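Local coordinates for pirin-like protein (Geobacillus kaustophilus, PDB 2P17), which is of unknown function but binds one iron cation per subunit and belongs to the pirin family of the cupin superfamily, at residues 19-23 and 49-53. Residues are numbered along the deposited sequence.
Sequences SPIHR and RGTFD
Thr51 lays its CG2 methyl over one face of the His22 imidazole, 4.0 Å from the ring centroid and 27° off its normal, a CH-pi contact. Phe52 presents its edge to the His22 face in a T-shaped pair, centroids 5.1 Å apart, planes at 72°, with Phe52 CZ 3.8 Å from His22 NE2. His22 is t about chi1; its NE2 is hydrogen-bonded to Asp45. Residues 19-22 form a type I beta turn with reciprocal backbone hydrogen bonds (Ser19 N to His22 O 3.0 Å, His22 N to Ser19 O 3.2 Å); Ser19 OG accepts from Ile21 N at 3.2 Å, an ST turn. Ile21 (p, t) lies opposite Thr51, CA to CA 6.5 Å, with Ile21 CD1 3.5 Å from Thr51 OG1; the Thr51 hydroxyl is hydrogen-bonded to Glu48 O. At Gly50 (phi/psi 96/-2) a CB would jam against Arg49 O. No hydrogen bond runs between the segments; side-chain packing joins them, beside an Ile21-Glu48 backbone hydrogen bond. At the surface of the N-terminal cupin domain, the Phe52 side chain about 7 Å from the iron, the hairpin turn linking strands 3-19 and 22-26 meets the loop from strand 39-47, antiparallel neighbour of 22-26, to metal-site strand 55-57.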
ATOM      1  N   SER A  19      11.268  20.108   5.637  1.00 16.93           N
ATOM      2  CA  SER A  19      11.039  21.549   5.607  1.00 16.72           C
ATOM      3  C   SER A  19       9.966  21.885   6.632  1.00 16.94           C
ATOM      4  O   SER A  19       9.381  20.993   7.242  1.00 16.48           O
ATOM      5  CB  SER A  19      10.600  21.985   4.201  1.00 16.95           C
ATOM      6  OG  SER A  19       9.233  21.678   3.963  1.00 16.83           O
ATOM      7  N   PRO A  20       9.699  23.184   6.840  1.00 17.12           N
ATOM      8  CA  PRO A  20       8.652  23.594   7.768  1.00 17.17           C
ATOM      9  C   PRO A  20       7.259  23.072   7.384  1.00 16.59           C
ATOM     10  O   PRO A  20       6.351  23.066   8.222  1.00 17.65           O
ATOM     11  CB  PRO A  20       8.684  25.122   7.671  1.00 17.71           C
ATOM     12  CG  PRO A  20      10.052  25.440   7.179  1.00 17.67           C
ATOM     13  CD  PRO A  20      10.402  24.337   6.253  1.00 17.64           C
ATOM     14  N   ILE A  21       7.102  22.631   6.141  1.00 15.64           N
ATOM     15  CA  ILE A  21       5.795  22.148   5.658  1.00 15.28           C
ATOM     16  C   ILE A  21       5.797  20.666   5.261  1.00 14.73           C
ATOM     17  O   ILE A  21       4.802  20.163   4.725  1.00 14.13           O
ATOM     18  CB  ILE A  21       5.251  23.032   4.490  1.00 15.05           C
ATOM     19  CG1 ILE A  21       6.207  23.042   3.287  1.00 15.83           C
ATOM     20  CG2 ILE A  21       4.960  24.454   4.991  1.00 15.81           C
ATOM     21  CD1 ILE A  21       5.621  23.696   2.037  1.00 15.87           C
ATOM     22  N   HIS A  22       6.893  19.960   5.542  1.00 13.09           N
ATOM     23  CA  HIS A  22       7.040  18.588   5.054  1.00 12.33           C
ATOM     24  C   HIS A  22       7.932  17.719   5.927  1.00 12.32           C
ATOM     25  O   HIS A  22       9.100  18.032   6.156  1.00 11.97           O
ATOM     26  CB  HIS A  22       7.576  18.619   3.615  1.00 12.28           C
ATOM     27  CG  HIS A  22       7.683  17.282   2.954  1.00 12.94           C
ATOM     28  ND1 HIS A  22       8.607  17.021   1.965  1.00 13.13           N
ATOM     29  CD2 HIS A  22       6.971  16.141   3.112  1.00 13.63           C
ATOM     30  CE1 HIS A  22       8.464  15.777   1.545  1.00 14.26           C
ATOM     31  NE2 HIS A  22       7.489  15.215   2.235  1.00 12.69           N
ATOM     32  N   ARG A  23       7.347  16.638   6.435  1.00 11.47           N
ATOM     33  CA  ARG A  23       8.081  15.587   7.130  1.00 12.10           C
ATOM     34  C   ARG A  23       7.891  14.297   6.341  1.00 11.77           C
ATOM     35  O   ARG A  23       6.847  14.093   5.722  1.00 11.82           O
ATOM     36  CB  ARG A  23       7.556  15.396   8.554  1.00 13.19           C
ATOM     37  CG  ARG A  23       7.732  16.608   9.449  1.00 16.59           C
ATOM     38  CD  ARG A  23       7.379  16.292  10.895  1.00 21.88           C
ATOM     39  NE  ARG A  23       8.443  15.540  11.561  1.00 26.19           N
ATOM     40  CZ  ARG A  23       8.336  14.285  12.001  1.00 27.32           C
ATOM     41  NH1 ARG A  23       7.199  13.616  11.875  1.00 28.89           N
ATOM     42  NH2 ARG A  23       9.374  13.706  12.592  1.00 28.22           N
ATOM     43  N   ARG A  49       0.007  22.447   1.854  1.00 14.70           N
ATOM     44  CA  ARG A  49      -0.154  23.019   0.521  1.00 15.37           C
ATOM     45  C   ARG A  49       1.131  23.715   0.078  1.00 15.18           C
ATOM     46  O   ARG A  49       1.739  24.476   0.842  1.00 15.48           O
ATOM     47  CB  ARG A  49      -1.323  24.008   0.501  1.00 15.77           C
ATOM     48  CG  ARG A  49      -1.776  24.426  -0.888  1.00 17.12           C
ATOM     49  CD  ARG A  49      -3.145  25.081  -0.826  1.00 17.57           C
ATOM     50  NE  ARG A  49      -3.653  25.492  -2.137  1.00 19.83           N
ATOM     51  CZ  ARG A  49      -4.301  24.698  -2.987  1.00 20.56           C
ATOM     52  NH1 ARG A  49      -4.533  23.418  -2.699  1.00 19.09           N
ATOM     53  NH2 ARG A  49      -4.726  25.194  -4.143  1.00 21.98           N
ATOM     54  N   GLY A  50       1.540  23.417  -1.153  1.00 15.40           N
ATOM     55  CA  GLY A  50       2.724  24.026  -1.761  1.00 15.62           C
ATOM     56  C   GLY A  50       4.002  23.214  -1.656  1.00 15.67           C
ATOM     57  O   GLY A  50       5.047  23.621  -2.171  1.00 15.77           O
ATOM     58  N   THR A  51       3.926  22.062  -0.986  1.00 15.11           N
ATOM     59  CA  THR A  51       5.102  21.219  -0.767  1.00 15.25           C
ATOM     60  C   THR A  51       5.720  20.719  -2.076  1.00 15.64           C
ATOM     61  O   THR A  51       6.927  20.881  -2.305  1.00 16.06           O
ATOM     62  CB  THR A  51       4.774  20.009   0.138  1.00 14.85           C
ATOM     63  OG1 THR A  51       4.412  20.473   1.445  1.00 14.48           O
ATOM     64  CG2 THR A  51       5.976  19.088   0.260  1.00 14.61           C
ATOM     65  N   PHE A  52       4.891  20.105  -2.915  1.00 15.73           N
ATOM     66  CA  PHE A  52       5.374  19.466  -4.130  1.00 16.40           C
ATOM     67  C   PHE A  52       5.135  20.296  -5.382  1.00 16.71           C
ATOM     68  O   PHE A  52       4.213  21.106  -5.447  1.00 17.56           O
ATOM     69  CB  PHE A  52       4.746  18.082  -4.290  1.00 16.18           C
ATOM     70  CG  PHE A  52       5.130  17.125  -3.208  1.00 15.60           C
ATOM     71  CD1 PHE A  52       6.445  16.683  -3.087  1.00 15.48           C
ATOM     72  CD2 PHE A  52       4.183  16.662  -2.302  1.00 16.47           C
ATOM     73  CE1 PHE A  52       6.810  15.800  -2.074  1.00 16.74           C
ATOM     74  CE2 PHE A  52       4.538  15.787  -1.297  1.00 15.74           C
ATOM     75  CZ  PHE A  52       5.847  15.349  -1.182  1.00 16.00           C
ATOM     76  N   ASP A  53       5.999  20.080  -6.365  1.00 17.48           N
ATOM     77  CA  ASP A  53       5.845  20.659  -7.687  1.00 18.12           C
ATOM     78  C   ASP A  53       5.354  19.580  -8.640  1.00 17.73           C
ATOM     79  O   ASP A  53       5.323  18.396  -8.299  1.00 18.05           O
ATOM     80  CB  ASP A  53       7.183  21.219  -8.169  1.00 18.87           C
ATOM     81  CG  ASP A  53       7.655  22.401  -7.334  1.00 21.47           C
ATOM     82  OD1 ASP A  53       6.817  23.252  -6.961  1.00 25.94           O
ATOM     83  OD2 ASP A  53       8.867  22.476  -7.053  1.00 25.79           O
TER